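Local coordinates for activated BY transcription factor SSRB (Salmonella enterica, PDB 2WNW), which belongs to glycosyl hydrolase family 30, pairing a TIM-barrel domain with a beta-sandwich domain, and is known as SrfJ, at residues A[259-270]-A[287-297]; A[143-151]-A[202-210]. One frame throughout, in Å; residues are numbered along the deposited sequence.

Overall arrangement
Interaction 1 lies in the barrel core, its centre about 9 Å from the centre of the chain, where two neighbouring parallel strands meet; interaction 2, its centre about 22 Å from that of the chain, joins the loops that follow strands 138-143 and 190-192 and is buried too. In 259-270/287-297 regular backbone bonds run beside aromatic packing, Lys288 bonds to two carbonyls and Tyr270 to Glu294; in 143-151/202-210 a lysine-to-carbonyl bond is the one hydrogen bond between the segments, beside small apolar touches. Different strands of one barrel carry them. Their centres lie about 19 Å apart, with Trp144 CZ2 packed 3.7 Å from Glu294 OE1; each also bonds to glycerol, probably from the crystallisation liquor.

Interaction 1: residues A[259-270]-A[287-297]; sequences YKGINGLAFHWY and DKKLLFSEGCV
Strands 264-268 and 289-294 pair in parallel as neighbouring staves of the TIM barrel, the two strands of a beta-alpha-beta unit whose helix is 275-284. Asn263, Leu265 and Phe267 exchange five backbone hydrogen bonds with Lys289, Leu291 and Ser293, and Leu265 and Leu290 lie side by side, pointing the same way from the sheet. At the N-terminal end, Lys288 bends at chi2 (-56°) and lays CE over the face of Tyr259, while NZ, also above that ring in a cation-pi contact, donates to Tyr259 O (2.6 Å) and Ile262 O (2.7 Å), fixing the end of helix 256-261. A water joins Tyr259 OH to Asp287 N. Phe267 crosses Phe292 at about a right angle and takes Phe292 CA over its face, 4.0 Å from the ring centroid. Glu294 CB lies over one face of His268, whose NE2 bonds to Asp239, as does Ser293 OG. Trp269 rests on Gly295 CA, its five-membered ring centroid 3.7 Å away, and its NE1 donates a hydrogen bond to Cys296 O (3.2 Å), which lies in the indole plane. Tyr270 OH donates to the anti lone pair of Glu294 OE2 (2.6 Å), its ring turned 67° from the carboxylate; with Arg87 in a salt bridge to OE1, both oxygens of this buried carboxylate are held, and a glycerol, probably from the crystallisation liquor, also bonds to OE2. Strand 234-239 flanks 264-268, Phe267 and Leu290 pack on helix 275-284, and Trp269 and Phe292 lean on helix 305-322.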
loop_
_atom_site.group_PDB
_atom_site.type_symbol
_atom_site.label_atom_id
_atom_site.label_comp_id
_atom_site.label_asym_id
_atom_site.label_seq_id
_atom_site.Cartn_x
_atom_site.Cartn_y
_atom_site.Cartn_z
ATOM N N TYR A 259 -24.064 -9.238 9.654
ATOM C CA TYR A 259 -23.223 -9.771 8.596
ATOM C C TYR A 259 -24.090 -10.273 7.446
ATOM O O TYR A 259 -23.793 -10.023 6.279
ATOM C CB TYR A 259 -22.360 -10.923 9.120
ATOM C CG TYR A 259 -21.398 -11.437 8.077
ATOM C CD1 TYR A 259 -20.167 -10.814 7.869
ATOM C CD2 TYR A 259 -21.753 -12.491 7.238
ATOM C CE1 TYR A 259 -19.314 -11.230 6.847
ATOM C CE2 TYR A 259 -20.911 -12.912 6.214
ATOM C CZ TYR A 259 -19.694 -12.277 6.023
ATOM O OH TYR A 259 -18.871 -12.684 4.998
ATOM N N LYS A 260 -25.170 -10.970 7.780
ATOM C CA LYS A 260 -26.068 -11.509 6.765
ATOM C C LYS A 260 -26.927 -10.469 6.052
ATOM O O LYS A 260 -27.232 -10.622 4.870
ATOM C CB LYS A 260 -26.989 -12.570 7.379
ATOM C CG LYS A 260 -26.274 -13.836 7.815
ATOM C CD LYS A 260 -27.257 -14.869 8.350
ATOM C CE LYS A 260 -26.550 -16.172 8.695
ATOM N NZ LYS A 260 -27.500 -17.207 9.199
ATOM N N GLY A 261 -27.307 -9.407 6.756
ATOM C CA GLY A 261 -28.171 -8.413 6.142
ATOM C C GLY A 261 -27.544 -7.175 5.530
ATOM O O GLY A 261 -28.232 -6.412 4.853
ATOM N N ILE A 262 -26.249 -6.973 5.746
ATOM C CA ILE A 262 -25.566 -5.795 5.217
ATOM C C ILE A 262 -24.520 -6.190 4.173
ATOM O O ILE A 262 -23.692 -7.065 4.421
ATOM C CB ILE A 262 -24.921 -5.017 6.377
ATOM C CG1 ILE A 262 -26.027 -4.529 7.321
ATOM C CG2 ILE A 262 -24.089 -3.860 5.850
ATOM C CD1 ILE A 262 -25.523 -3.891 8.591
ATOM N N ASN A 263 -24.565 -5.530 3.015
ATOM C CA ASN A 263 -23.664 -5.829 1.897
ATOM C C ASN A 263 -22.251 -5.258 1.994
ATOM O O ASN A 263 -21.330 -5.763 1.350
ATOM C CB ASN A 263 -24.288 -5.355 0.580
ATOM C CG ASN A 263 -25.667 -5.942 0.336
ATOM O OD1 ASN A 263 -26.646 -5.556 0.977
ATOM N ND2 ASN A 263 -25.748 -6.885 -0.595
ATOM N N GLY A 264 -22.072 -4.203 2.776
ATOM C CA GLY A 264 -20.743 -3.634 2.891
ATOM C C GLY A 264 -20.730 -2.263 3.524
ATOM O O GLY A 264 -21.688 -1.863 4.183
ATOM N N LEU A 265 -19.631 -1.541 3.332
ATOM C CA LEU A 265 -19.519 -0.208 3.899
ATOM C C LEU A 265 -19.196 0.800 2.820
ATOM O O LEU A 265 -18.473 0.499 1.871
ATOM C CB LEU A 265 -18.424 -0.149 4.967
ATOM C CG LEU A 265 -18.551 -1.036 6.210
ATOM C CD1 LEU A 265 -18.006 -2.425 5.908
ATOM C CD2 LEU A 265 -17.764 -0.405 7.349
ATOM N N ALA A 266 -19.756 1.995 2.963
ATOM C CA ALA A 266 -19.493 3.073 2.020
ATOM C C ALA A 266 -18.558 4.020 2.763
ATOM O O ALA A 266 -18.590 4.082 3.988
ATOM C CB ALA A 266 -20.785 3.780 1.660
ATOM N N PHE A 267 -17.711 4.745 2.041
ATOM C CA PHE A 267 -16.808 5.674 2.707
ATOM C C PHE A 267 -16.506 6.905 1.871
ATOM O O PHE A 267 -16.698 6.908 0.654
ATOM C CB PHE A 267 -15.501 4.977 3.111
ATOM C CG PHE A 267 -14.791 4.293 1.974
ATOM C CD1 PHE A 267 -14.978 2.936 1.736
ATOM C CD2 PHE A 267 -13.939 5.010 1.139
ATOM C CE1 PHE A 267 -14.323 2.297 0.681
ATOM C CE2 PHE A 267 -13.279 4.382 0.079
ATOM C CZ PHE A 267 -13.474 3.024 -0.146
ATOM N N HIS A 268 -16.044 7.952 2.548
ATOM C CA HIS A 268 -15.711 9.227 1.923
ATOM C C HIS A 268 -14.215 9.485 2.108
ATOM O O HIS A 268 -13.522 8.693 2.751
ATOM C CB HIS A 268 -16.526 10.351 2.574
ATOM C CG HIS A 268 -18.007 10.104 2.581
ATOM N ND1 HIS A 268 -18.889 10.900 3.280
ATOM C CD2 HIS A 268 -18.756 9.149 1.979
ATOM C CE1 HIS A 268 -20.119 10.445 3.110
ATOM N NE2 HIS A 268 -20.066 9.382 2.325
ATOM N N TRP A 269 -13.719 10.600 1.573
ATOM C CA TRP A 269 -12.290 10.897 1.666
ATOM C C TRP A 269 -11.913 12.151 2.442
ATOM O O TRP A 269 -10.760 12.569 2.411
ATOM C CB TRP A 269 -11.691 11.012 0.255
ATOM C CG TRP A 269 -12.078 12.267 -0.526
ATOM C CD1 TRP A 269 -12.481 13.475 -0.014
ATOM C CD2 TRP A 269 -11.994 12.450 -1.948
ATOM N NE1 TRP A 269 -12.644 14.394 -1.027
ATOM C CE2 TRP A 269 -12.352 13.792 -2.223
ATOM C CE3 TRP A 269 -11.645 11.611 -3.017
ATOM C CZ2 TRP A 269 -12.371 14.315 -3.524
ATOM C CZ3 TRP A 269 -11.664 12.135 -4.316
ATOM C CH2 TRP A 269 -12.025 13.471 -4.553
ATOM N N TYR A 270 -12.863 12.739 3.154
ATOM C CA TYR A 270 -12.599 13.997 3.839
ATOM C C TYR A 270 -11.539 14.065 4.939
ATOM O O TYR A 270 -11.179 15.165 5.359
ATOM C CB TYR A 270 -13.927 14.592 4.321
ATOM C CG TYR A 270 -14.911 14.789 3.178
ATOM C CD1 TYR A 270 -16.088 14.045 3.107
ATOM C CD2 TYR A 270 -14.644 15.692 2.149
ATOM C CE1 TYR A 270 -16.977 14.197 2.036
ATOM C CE2 TYR A 270 -15.523 15.851 1.075
ATOM C CZ TYR A 270 -16.687 15.098 1.027
ATOM O OH TYR A 270 -17.555 15.247 -0.030
ATOM N N ASP A 287 -16.048 -11.023 1.157
ATOM C CA ASP A 287 -17.344 -11.094 0.489
ATOM C C ASP A 287 -18.192 -9.832 0.614
ATOM O O ASP A 287 -19.298 -9.775 0.074
ATOM C CB ASP A 287 -18.141 -12.303 0.994
ATOM C CG ASP A 287 -17.402 -13.617 0.792
ATOM O OD1 ASP A 287 -16.798 -13.806 -0.286
ATOM O OD2 ASP A 287 -17.431 -14.464 1.710
ATOM N N LYS A 288 -17.685 -8.826 1.321
ATOM C CA LYS A 288 -18.419 -7.571 1.477
ATOM C C LYS A 288 -17.849 -6.526 0.529
ATOM O O LYS A 288 -16.724 -6.663 0.054
ATOM C CB LYS A 288 -18.334 -7.073 2.920
ATOM C CG LYS A 288 -19.019 -7.994 3.919
ATOM C CD LYS A 288 -20.474 -8.228 3.538
ATOM C CE LYS A 288 -21.165 -9.170 4.509
ATOM N NZ LYS A 288 -22.544 -9.497 4.047
ATOM N N LYS A 289 -18.628 -5.486 0.245
ATOM C CA LYS A 289 -18.175 -4.439 -0.661
ATOM C C LYS A 289 -17.726 -3.194 0.088
ATOM O O LYS A 289 -18.345 -2.796 1.074
ATOM C CB LYS A 289 -19.287 -4.086 -1.651
ATOM C CG LYS A 289 -19.654 -5.241 -2.574
ATOM C CD LYS A 289 -20.652 -4.828 -3.641
ATOM C CE LYS A 289 -20.935 -5.976 -4.600
ATOM N NZ LYS A 289 -21.872 -5.564 -5.692
ATOM N N LEU A 290 -16.636 -2.595 -0.384
ATOM C CA LEU A 290 -16.082 -1.384 0.214
ATOM C C LEU A 290 -16.183 -0.305 -0.856
ATOM O O LEU A 290 -15.283 -0.121 -1.670
ATOM C CB LEU A 290 -14.626 -1.620 0.620
ATOM C CG LEU A 290 -14.436 -2.803 1.578
ATOM C CD1 LEU A 290 -12.949 -3.023 1.838
ATOM C CD2 LEU A 290 -15.175 -2.539 2.886
ATOM N N LEU A 291 -17.301 0.404 -0.832
ATOM C CA LEU A 291 -17.611 1.427 -1.819
ATOM C C LEU A 291 -17.237 2.865 -1.473
ATOM O O LEU A 291 -17.551 3.349 -0.385
ATOM C CB LEU A 291 -19.114 1.362 -2.111
ATOM C CG LEU A 291 -19.780 2.419 -2.989
ATOM C CD1 LEU A 291 -19.323 2.253 -4.430
ATOM C CD2 LEU A 291 -21.294 2.273 -2.883
ATOM N N PHE A 292 -16.568 3.547 -2.401
ATOM C CA PHE A 292 -16.242 4.955 -2.190
ATOM C C PHE A 292 -17.522 5.652 -2.642
ATOM O O PHE A 292 -17.854 5.641 -3.831
ATOM C CB PHE A 292 -15.077 5.415 -3.068
ATOM C CG PHE A 292 -14.840 6.896 -3.000
ATOM C CD1 PHE A 292 -14.247 7.466 -1.879
ATOM C CD2 PHE A 292 -15.282 7.731 -4.022
ATOM C CE1 PHE A 292 -14.102 8.856 -1.773
ATOM C CE2 PHE A 292 -15.141 9.120 -3.924
ATOM C CZ PHE A 292 -14.549 9.678 -2.791
ATOM N N SER A 293 -18.238 6.261 -1.705
ATOM C CA SER A 293 -19.515 6.881 -2.037
ATOM C C SER A 293 -19.585 8.393 -2.185
ATOM O O SER A 293 -20.585 8.906 -2.682
ATOM C CB SER A 293 -20.565 6.450 -1.015
ATOM O OG SER A 293 -20.201 6.903 0.276
ATOM N N GLU A 294 -18.565 9.117 -1.744
ATOM C CA GLU A 294 -18.619 10.567 -1.868
ATOM C C GLU A 294 -17.307 11.281 -1.587
ATOM O O GLU A 294 -16.569 10.930 -0.672
ATOM C CB GLU A 294 -19.689 11.141 -0.936
ATOM C CG GLU A 294 -19.957 12.620 -1.169
ATOM C CD GLU A 294 -20.523 13.311 0.054
ATOM O OE1 GLU A 294 -21.580 12.873 0.555
ATOM O OE2 GLU A 294 -19.905 14.297 0.509
ATOM N N GLY A 295 -17.044 12.306 -2.388
ATOM C CA GLY A 295 -15.851 13.105 -2.225
ATOM C C GLY A 295 -15.964 14.316 -3.132
ATOM O O GLY A 295 -16.652 14.269 -4.155
ATOM N N CYS A 296 -15.316 15.409 -2.742
ATOM C CA CYS A 296 -15.312 16.629 -3.540
ATOM C C CYS A 296 -14.203 17.532 -3.018
ATOM O O CYS A 296 -13.587 17.244 -1.986
ATOM C CB CYS A 296 -16.662 17.360 -3.450
ATOM S SG CYS A 296 -17.022 18.157 -1.853
ATOM N N VAL A 297 -13.944 18.614 -3.743
ATOM C CA VAL A 297 -12.926 19.576 -3.352
ATOM C C VAL A 297 -13.599 20.942 -3.292
ATOM O O VAL A 297 -14.610 21.173 -3.954
ATOM C CB VAL A 297 -11.757 19.622 -4.375
ATOM C CG1 VAL A 297 -11.023 18.281 -4.389
ATOM C CG2 VAL A 297 -12.285 19.948 -5.765
HETATM O O HOH W 1 -16.548 -11.737 3.938
#

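Interaction 2: residues A[143-151]-A[202-210]; sequences PWSPPAFMK and TWDSCLYSV
Trp144 turns the edge of its indole to the 202-210 loop: Asp204 O lies in the ring plane, 3.4 Å from Trp144 CD1, and Trp144 CB meets Asp204 CB at 3.6 Å. Trp203 CD1 lies at the same indole's edge, near its plane, 4.4 Å from Trp144 CD1. Lys151 reaches across from farther along its loop, just past the 3-10 turn 148-150; a bend at chi3 (64°) brings NZ to Ser205 O (2.7 Å), nearly in line with that carbonyl. NZ also donates to Ser145 OG, which in turn donates to Pro146 O in the carbonyl plane, making a short hydrogen-bond chain. Cys206 carries SG anti to its backbone N (-173°), which sets the sulfur beside the Pro146 ring, 3.6 Å from CD. The Asp204 carboxylate bonds to Ser92 and His343, and Trp144 meets Trp331 with nearly parallel rings. The contact joins loops following strands 138-143 and 190-192, at the C-terminal barrel end, where TIM-barrel enzymes carry their active sites. With Asp155 O and Gly159 O, four oxygens surround NZ, more than its three N-H can serve singly, so at least one is probably shared; these carbonyl dipoles and the Ser145 hydroxyl probably stabilise the positive charge.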
loop_
_atom_site.group_PDB
_atom_site.type_symbol
_atom_site.label_atom_id
_atom_site.label_comp_id
_atom_site.label_asym_id
_atom_site.label_seq_id
_atom_site.Cartn_x
_atom_site.Cartn_y
_atom_site.Cartn_z
ATOM N N PRO A 143 -29.971 8.936 2.904
ATOM C CA PRO A 143 -30.635 10.056 3.573
ATOM C C PRO A 143 -29.615 10.892 4.342
ATOM O O PRO A 143 -28.615 10.368 4.826
ATOM C CB PRO A 143 -31.606 9.376 4.547
ATOM C CG PRO A 143 -31.491 7.883 4.266
ATOM C CD PRO A 143 -30.124 7.701 3.686
ATOM N N TRP A 144 -29.868 12.190 4.439
ATOM C CA TRP A 144 -29.013 13.076 5.206
ATOM C C TRP A 144 -29.765 13.324 6.519
ATOM O O TRP A 144 -29.162 13.582 7.561
ATOM C CB TRP A 144 -28.787 14.392 4.454
ATOM C CG TRP A 144 -27.490 14.451 3.671
ATOM C CD1 TRP A 144 -26.437 15.289 3.904
ATOM C CD2 TRP A 144 -27.132 13.673 2.516
ATOM N NE1 TRP A 144 -25.448 15.086 2.969
ATOM C CE2 TRP A 144 -25.847 14.101 2.106
ATOM C CE3 TRP A 144 -27.769 12.657 1.790
ATOM C CZ2 TRP A 144 -25.186 13.550 0.998
ATOM C CZ3 TRP A 144 -27.110 12.106 0.684
ATOM C CH2 TRP A 144 -25.830 12.558 0.302
ATOM N N SER A 145 -31.092 13.233 6.468
ATOM C CA SER A 145 -31.900 13.428 7.672
ATOM C C SER A 145 -33.375 13.079 7.531
ATOM O O SER A 145 -33.990 13.344 6.501
ATOM C CB SER A 145 -31.807 14.881 8.160
ATOM O OG SER A 145 -32.675 15.101 9.271
ATOM N N PRO A 146 -33.953 12.452 8.570
ATOM C CA PRO A 146 -35.373 12.086 8.563
ATOM C C PRO A 146 -36.125 13.408 8.739
ATOM O O PRO A 146 -35.502 14.445 8.985
ATOM C CB PRO A 146 -35.515 11.198 9.802
ATOM C CG PRO A 146 -34.140 10.601 9.967
ATOM C CD PRO A 146 -33.248 11.799 9.687
ATOM N N PRO A 147 -37.463 13.396 8.615
ATOM C CA PRO A 147 -38.226 14.641 8.781
ATOM C C PRO A 147 -37.952 15.207 10.176
ATOM O O PRO A 147 -37.669 14.450 11.103
ATOM C CB PRO A 147 -39.676 14.185 8.622
ATOM C CG PRO A 147 -39.559 12.979 7.716
ATOM C CD PRO A 147 -38.349 12.269 8.277
ATOM N N ALA A 148 -38.047 16.526 10.323
ATOM C CA ALA A 148 -37.783 17.174 11.604
ATOM C C ALA A 148 -38.558 16.608 12.792
ATOM O O ALA A 148 -37.966 16.321 13.834
ATOM C CB ALA A 148 -38.037 18.680 11.493
ATOM N N PHE A 149 -39.870 16.438 12.645
ATOM C CA PHE A 149 -40.676 15.937 13.754
ATOM C C PHE A 149 -40.339 14.520 14.206
ATOM O O PHE A 149 -40.770 14.095 15.277
ATOM C CB PHE A 149 -42.179 16.036 13.439
ATOM C CG PHE A 149 -42.676 15.022 12.447
ATOM C CD1 PHE A 149 -42.484 15.204 11.080
ATOM C CD2 PHE A 149 -43.366 13.890 12.882
ATOM C CE1 PHE A 149 -42.976 14.278 10.156
ATOM C CE2 PHE A 149 -43.861 12.958 11.967
ATOM C CZ PHE A 149 -43.666 13.154 10.603
ATOM N N MET A 150 -39.564 13.794 13.404
ATOM C CA MET A 150 -39.178 12.431 13.759
ATOM C C MET A 150 -37.856 12.393 14.524
ATOM O O MET A 150 -37.383 11.319 14.896
ATOM C CB MET A 150 -39.046 11.562 12.503
ATOM C CG MET A 150 -40.356 11.245 11.805
ATOM S SD MET A 150 -40.152 9.905 10.607
ATOM C CE MET A 150 -41.727 9.963 9.781
ATOM N N LYS A 151 -37.274 13.562 14.769
ATOM C CA LYS A 151 -35.991 13.648 15.457
ATOM C C LYS A 151 -36.050 14.246 16.858
ATOM O O LYS A 151 -36.980 14.977 17.207
ATOM C CB LYS A 151 -35.013 14.455 14.597
ATOM C CG LYS A 151 -34.901 13.936 13.168
ATOM C CD LYS A 151 -34.064 14.848 12.291
ATOM C CE LYS A 151 -32.618 14.912 12.760
ATOM N NZ LYS A 151 -31.861 15.930 11.982
ATOM N N THR A 202 -24.133 21.654 10.298
ATOM C CA THR A 202 -25.042 22.792 10.404
ATOM C C THR A 202 -26.161 22.592 9.386
ATOM O O THR A 202 -27.175 23.293 9.406
ATOM C CB THR A 202 -24.331 24.131 10.107
ATOM O OG1 THR A 202 -23.715 24.068 8.817
ATOM C CG2 THR A 202 -23.276 24.425 11.165
ATOM N N TRP A 203 -25.958 21.635 8.484
ATOM C CA TRP A 203 -26.958 21.308 7.475
ATOM C C TRP A 203 -27.589 19.956 7.816
ATOM O O TRP A 203 -27.390 19.442 8.911
ATOM C CB TRP A 203 -26.330 21.283 6.079
ATOM C CG TRP A 203 -25.115 20.409 5.941
ATOM C CD1 TRP A 203 -25.085 19.045 5.860
ATOM C CD2 TRP A 203 -23.754 20.846 5.832
ATOM N NE1 TRP A 203 -23.790 18.607 5.703
ATOM C CE2 TRP A 203 -22.953 19.692 5.684
ATOM C CE3 TRP A 203 -23.134 22.103 5.846
ATOM C CZ2 TRP A 203 -21.558 19.756 5.548
ATOM C CZ3 TRP A 203 -21.748 22.169 5.711
ATOM C CH2 TRP A 203 -20.977 21.000 5.564
ATOM N N ASP A 204 -28.346 19.389 6.883
ATOM C CA ASP A 204 -29.031 18.113 7.101
ATOM C C ASP A 204 -28.104 17.018 7.620
ATOM O O ASP A 204 -27.132 16.650 6.964
ATOM C CB ASP A 204 -29.687 17.662 5.801
ATOM C CG ASP A 204 -30.535 18.751 5.181
ATOM O OD1 ASP A 204 -31.777 18.693 5.315
ATOM O OD2 ASP A 204 -29.950 19.675 4.574
ATOM N N SER A 205 -28.422 16.496 8.799
ATOM C CA SER A 205 -27.619 15.451 9.419
ATOM C C SER A 205 -28.426 14.726 10.496
ATOM O O SER A 205 -29.424 15.244 10.986
ATOM C CB SER A 205 -26.350 16.064 10.024
ATOM O OG SER A 205 -26.661 17.186 10.837
ATOM N N CYS A 206 -27.987 13.528 10.858
ATOM C CA CYS A 206 -28.677 12.730 11.866
ATOM C C CYS A 206 -27.697 11.695 12.404
ATOM O O CYS A 206 -27.001 11.038 11.631
ATOM C CB CYS A 206 -29.888 12.034 11.235
ATOM S SG CYS A 206 -30.962 11.166 12.401
ATOM N N LEU A 207 -27.649 11.548 13.725
ATOM C CA LEU A 207 -26.729 10.609 14.358
ATOM C C LEU A 207 -27.331 9.251 14.694
ATOM O O LEU A 207 -28.484 9.149 15.109
ATOM C CB LEU A 207 -26.170 11.212 15.648
ATOM C CG LEU A 207 -25.477 12.571 15.581
ATOM C CD1 LEU A 207 -25.125 13.014 16.995
ATOM C CD2 LEU A 207 -24.229 12.482 14.716
ATOM N N TYR A 208 -26.524 8.213 14.509
ATOM C CA TYR A 208 -26.897 6.834 14.818
ATOM C C TYR A 208 -25.658 6.176 15.402
ATOM O O TYR A 208 -24.550 6.402 14.913
ATOM C CB TYR A 208 -27.251 6.033 13.564
ATOM C CG TYR A 208 -28.548 6.357 12.869
ATOM C CD1 TYR A 208 -29.671 5.543 13.032
ATOM C CD2 TYR A 208 -28.626 7.415 11.965
ATOM C CE1 TYR A 208 -30.838 5.771 12.296
ATOM C CE2 TYR A 208 -29.780 7.652 11.231
ATOM C CZ TYR A 208 -30.879 6.824 11.397
ATOM O OH TYR A 208 -32.003 7.044 10.633
ATOM N N SER A 209 -25.833 5.367 16.440
ATOM C CA SER A 209 -24.707 4.636 17.004
ATOM C C SER A 209 -24.611 3.455 16.041
ATOM O O SER A 209 -25.527 3.243 15.248
ATOM C CB SER A 209 -25.040 4.121 18.402
ATOM O OG SER A 209 -26.121 3.206 18.339
ATOM N N VAL A 210 -23.529 2.687 16.090
ATOM C CA VAL A 210 -23.409 1.549 15.176
ATOM C C VAL A 210 -24.532 0.535 15.427
ATOM O O VAL A 210 -25.041 -0.089 14.491
ATOM C CB VAL A 210 -22.015 0.866 15.301
ATOM C CG1 VAL A 210 -21.826 0.295 16.685
ATOM C CG2 VAL A 210 -21.874 -0.219 14.244
#